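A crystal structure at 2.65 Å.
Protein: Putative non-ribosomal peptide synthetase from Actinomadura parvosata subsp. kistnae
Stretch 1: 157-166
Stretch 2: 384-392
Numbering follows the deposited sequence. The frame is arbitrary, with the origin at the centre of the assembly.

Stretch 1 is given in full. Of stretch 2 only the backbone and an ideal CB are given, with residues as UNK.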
# COMPACT_ATOMS: atom_id res chain seq x y z
N SER A 157 5.93 -10.27 6.00
CA SER A 157 6.86 -9.56 6.87
C SER A 157 7.89 -8.75 6.09
O SER A 157 8.44 -7.79 6.63
CB SER A 157 7.58 -10.54 7.80
OG SER A 157 6.69 -11.06 8.78
N VAL A 158 8.17 -9.13 4.84
CA VAL A 158 9.13 -8.38 4.04
C VAL A 158 8.65 -6.95 3.83
O VAL A 158 9.42 -5.99 3.99
CB VAL A 158 9.38 -9.09 2.70
CG1 VAL A 158 10.16 -8.19 1.75
CG2 VAL A 158 10.13 -10.39 2.93
N ASP A 159 7.37 -6.80 3.50
CA ASP A 159 6.78 -5.47 3.38
C ASP A 159 6.87 -4.71 4.71
O ASP A 159 7.27 -3.54 4.74
CB ASP A 159 5.33 -5.59 2.93
CG ASP A 159 4.61 -4.26 2.88
OD1 ASP A 159 5.14 -3.32 2.25
OD2 ASP A 159 3.52 -4.15 3.47
N VAL A 160 6.52 -5.38 5.81
CA VAL A 160 6.64 -4.77 7.13
C VAL A 160 8.09 -4.41 7.43
O VAL A 160 8.38 -3.35 7.99
CB VAL A 160 6.04 -5.70 8.20
CG1 VAL A 160 6.33 -5.16 9.60
CG2 VAL A 160 4.55 -5.88 7.98
N LEU A 161 9.01 -5.30 7.06
CA LEU A 161 10.43 -5.04 7.27
C LEU A 161 10.85 -3.73 6.60
O LEU A 161 11.43 -2.85 7.25
CB LEU A 161 11.26 -6.20 6.72
CG LEU A 161 12.37 -6.81 7.58
CD1 LEU A 161 13.11 -5.72 8.33
CD2 LEU A 161 11.81 -7.85 8.53
N VAL A 162 10.56 -3.60 5.31
CA VAL A 162 11.03 -2.44 4.55
C VAL A 162 10.34 -1.17 5.03
O VAL A 162 10.98 -0.12 5.17
CB VAL A 162 10.80 -2.67 3.04
CG1 VAL A 162 11.29 -1.48 2.24
CG2 VAL A 162 11.50 -3.95 2.60
N ARG A 163 9.03 -1.23 5.27
CA ARG A 163 8.30 -0.05 5.73
C ARG A 163 8.83 0.43 7.08
O ARG A 163 9.03 1.64 7.28
CB ARG A 163 6.81 -0.36 5.81
CG ARG A 163 6.05 -0.13 4.51
CD ARG A 163 4.75 -0.92 4.50
NE ARG A 163 4.24 -1.10 5.86
CZ ARG A 163 3.45 -2.11 6.23
NH1 ARG A 163 3.09 -3.03 5.34
NH2 ARG A 163 3.03 -2.20 7.48
N ASP A 164 9.09 -0.49 8.01
CA ASP A 164 9.62 -0.09 9.31
C ASP A 164 11.08 0.33 9.22
O ASP A 164 11.53 1.16 10.01
CB ASP A 164 9.45 -1.22 10.32
CG ASP A 164 7.99 -1.47 10.68
OD1 ASP A 164 7.11 -0.80 10.09
OD2 ASP A 164 7.72 -2.32 11.55
N LEU A 165 11.83 -0.23 8.26
CA LEU A 165 13.19 0.23 8.05
C LEU A 165 13.21 1.62 7.43
O LEU A 165 14.08 2.44 7.74
CB LEU A 165 13.95 -0.76 7.16
CG LEU A 165 15.40 -0.37 6.84
CD1 LEU A 165 16.21 -0.25 8.12
CD2 LEU A 165 16.03 -1.36 5.88
N ALA A 166 12.25 1.91 6.55
CA ALA A 166 12.12 3.25 6.00
C ALA A 166 11.75 4.26 7.08
O ALA A 166 12.32 5.35 7.14
CB ALA A 166 11.08 3.26 4.88
N UNK A 384 0.68 -3.22 -5.45
CA UNK A 384 1.94 -3.91 -5.19
C UNK A 384 2.69 -3.21 -4.06
O UNK A 384 2.89 -1.99 -4.13
CB UNK A 384 2.80 -3.96 -6.45
N UNK A 385 3.11 -3.93 -3.02
CA UNK A 385 3.82 -3.27 -1.91
C UNK A 385 5.17 -2.70 -2.32
O UNK A 385 5.63 -1.74 -1.69
CB UNK A 385 4.02 -4.26 -0.76
N UNK A 386 5.80 -3.24 -3.36
CA UNK A 386 7.12 -2.78 -3.77
C UNK A 386 7.07 -1.36 -4.32
O UNK A 386 8.08 -0.65 -4.28
CB UNK A 386 7.71 -3.73 -4.82
N UNK A 387 5.92 -0.94 -4.86
CA UNK A 387 5.81 0.41 -5.40
C UNK A 387 5.83 1.47 -4.31
O UNK A 387 6.20 2.62 -4.59
CB UNK A 387 4.53 0.54 -6.22
N UNK A 388 5.46 1.11 -3.08
CA UNK A 388 5.34 2.06 -1.98
C UNK A 388 6.43 1.87 -0.94
O UNK A 388 6.22 2.14 0.25
CB UNK A 388 3.97 1.93 -1.32
N UNK A 389 7.60 1.40 -1.36
CA UNK A 389 8.78 1.32 -0.50
C UNK A 389 9.67 2.52 -0.79
O UNK A 389 10.13 2.69 -1.92
CB UNK A 389 9.54 0.01 -0.72
N UNK A 390 9.91 3.35 0.22
CA UNK A 390 10.68 4.58 0.03
C UNK A 390 11.44 4.89 1.31
O UNK A 390 10.83 5.20 2.33
CB UNK A 390 9.77 5.75 -0.36
N UNK A 391 12.77 4.82 1.24
CA UNK A 391 13.60 5.32 2.33
C UNK A 391 13.72 6.83 2.21
O UNK A 391 14.16 7.33 1.17
CB UNK A 391 14.98 4.66 2.32
N UNK A 392 13.32 7.59 3.23
CA UNK A 392 13.39 9.06 3.14
C UNK A 392 14.78 9.54 2.75
O UNK A 392 15.79 9.16 3.36
CB UNK A 392 12.99 9.69 4.47

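Stretch 1 is one continuous helix, with i to i+4 bonds such as R163 N to D159 O at 3.0 Å, and it offers stretch 2 a strip made of V158, D159, V162, R163 and A166.

Position 384 has phi/psi of -87/128°, and its ideal CB has nothing of the helix within 5.5 Å. Almost any side chain fits, polar ones most readily. It is R384.

At position 385, CA-to-CB points toward the helix and the ideal CB is 3.3 Å from D159 OD1. Space is short and a carboxylate oxygen is near, so a small or compact side chain, or a polar donor, would suit; phi of -66° also admits proline. The residue is P385, whose CB stands 3.5 Å from D159 OD1. It packs beside the carboxylate without bonding to it.

Positions 386 and 387 have helical angles and ideal CB atoms clear of the helix, which favours polar or charged residues without specifying one. They are E386, whose CA-to-CB bond points away, and E387, out of reach. E386 OE2 lies 3.2 Å from R384 NE; that oxygen sits well out of the guanidinium plane, so the pairing is one of charges alone. Position 388, at -109/30°, points sideways with nothing of the helix within 5.5 Å of its ideal CB; small polar residues, asparagine or glycine would serve. It is S388, and its side chain makes no contact with the helix.

Position 389 is the most informative. CA-to-CB runs sideways, but the ideal CB is 3.7 Å from V162 CG1, and the D159 carboxylate lies farther along the helix. An aromatic or a long aliphatic chain turned that way could cover the valine; an aromatic carrying a donor, or a basic chain, could also meet the acid. The residue is W389, with chi1 of -71° (m) and chi2 of -16°. Its NE1 donates a hydrogen bond to D159 OD1 at 2.8 Å with an N-H...O angle of 165°, nearly straight, and the oxygen lies near the ring plane at its edge. V162 CG1 sits over one face, 3.7 Å from the centroid of the five-membered ring and 20° off its normal, a CH-pi contact. The far end of the indole also packs on V158, CH2 to CG1 at 3.9 Å.

At position 390 CA-to-CB points away into open space as far as stretch 1 is concerned, so many residues fit. It is A390; its carbonyl O, rather than its side chain, approaches A166 CB at 3.2 Å.

Position 391 points sideways, its ideal CB 4.9 Å from A166 CA. A branched or longer apolar chain could close that gap, whether leucine, isoleucine or methionine. L391 does so with chi1 of -58° (m), bringing CD2 to 3.6 Å from A166 CB.

At position 392 CA-to-CB runs sideways, and the ideal CB is 5.1 Å from A166 O. Small or medium apolar residues would suit, proline included at phi of -53°, as would a polar donor able to reach that carbonyl. P392 places ring atom CD 3.2 Å from A166 O and 4.2 Å from A166 CB.

Stretch 2, residues 384-392: RPEESWALP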
# COMPACT_ATOMS: atom_id res chain seq x y z
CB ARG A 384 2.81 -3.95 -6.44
CG ARG A 384 2.29 -4.89 -7.51
CD ARG A 384 2.87 -6.29 -7.35
NE ARG A 384 4.25 -6.37 -7.83
CZ ARG A 384 4.94 -7.50 -7.94
NH1 ARG A 384 4.39 -8.66 -7.59
NH2 ARG A 384 6.19 -7.48 -8.39
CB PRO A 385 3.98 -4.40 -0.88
CG PRO A 385 3.94 -5.66 -1.69
CD PRO A 385 2.98 -5.39 -2.81
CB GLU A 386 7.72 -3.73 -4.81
CG GLU A 386 7.75 -5.19 -4.39
CD GLU A 386 6.41 -5.88 -4.55
OE1 GLU A 386 6.28 -7.05 -4.12
OE2 GLU A 386 5.48 -5.26 -5.10
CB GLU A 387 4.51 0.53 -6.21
CG GLU A 387 4.15 -0.69 -7.05
CD GLU A 387 4.98 -0.82 -8.31
OE1 GLU A 387 5.95 -0.04 -8.49
OE2 GLU A 387 4.66 -1.70 -9.14
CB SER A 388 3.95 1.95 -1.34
OG SER A 388 3.78 2.92 -0.32
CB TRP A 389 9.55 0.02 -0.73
CG TRP A 389 8.86 -1.21 -0.22
CD1 TRP A 389 7.83 -1.27 0.67
CD2 TRP A 389 9.16 -2.57 -0.57
NE1 TRP A 389 7.47 -2.57 0.90
CE2 TRP A 389 8.27 -3.39 0.15
CE3 TRP A 389 10.10 -3.17 -1.41
CZ2 TRP A 389 8.29 -4.78 0.04
CZ3 TRP A 389 10.12 -4.54 -1.52
CH2 TRP A 389 9.22 -5.34 -0.79
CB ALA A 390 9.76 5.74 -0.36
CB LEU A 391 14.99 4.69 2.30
CG LEU A 391 15.20 3.18 2.36
CD1 LEU A 391 16.60 2.87 2.87
CD2 LEU A 391 14.16 2.49 3.22
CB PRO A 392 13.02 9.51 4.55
CG PRO A 392 12.11 8.43 5.05
CD PRO A 392 12.66 7.15 4.47
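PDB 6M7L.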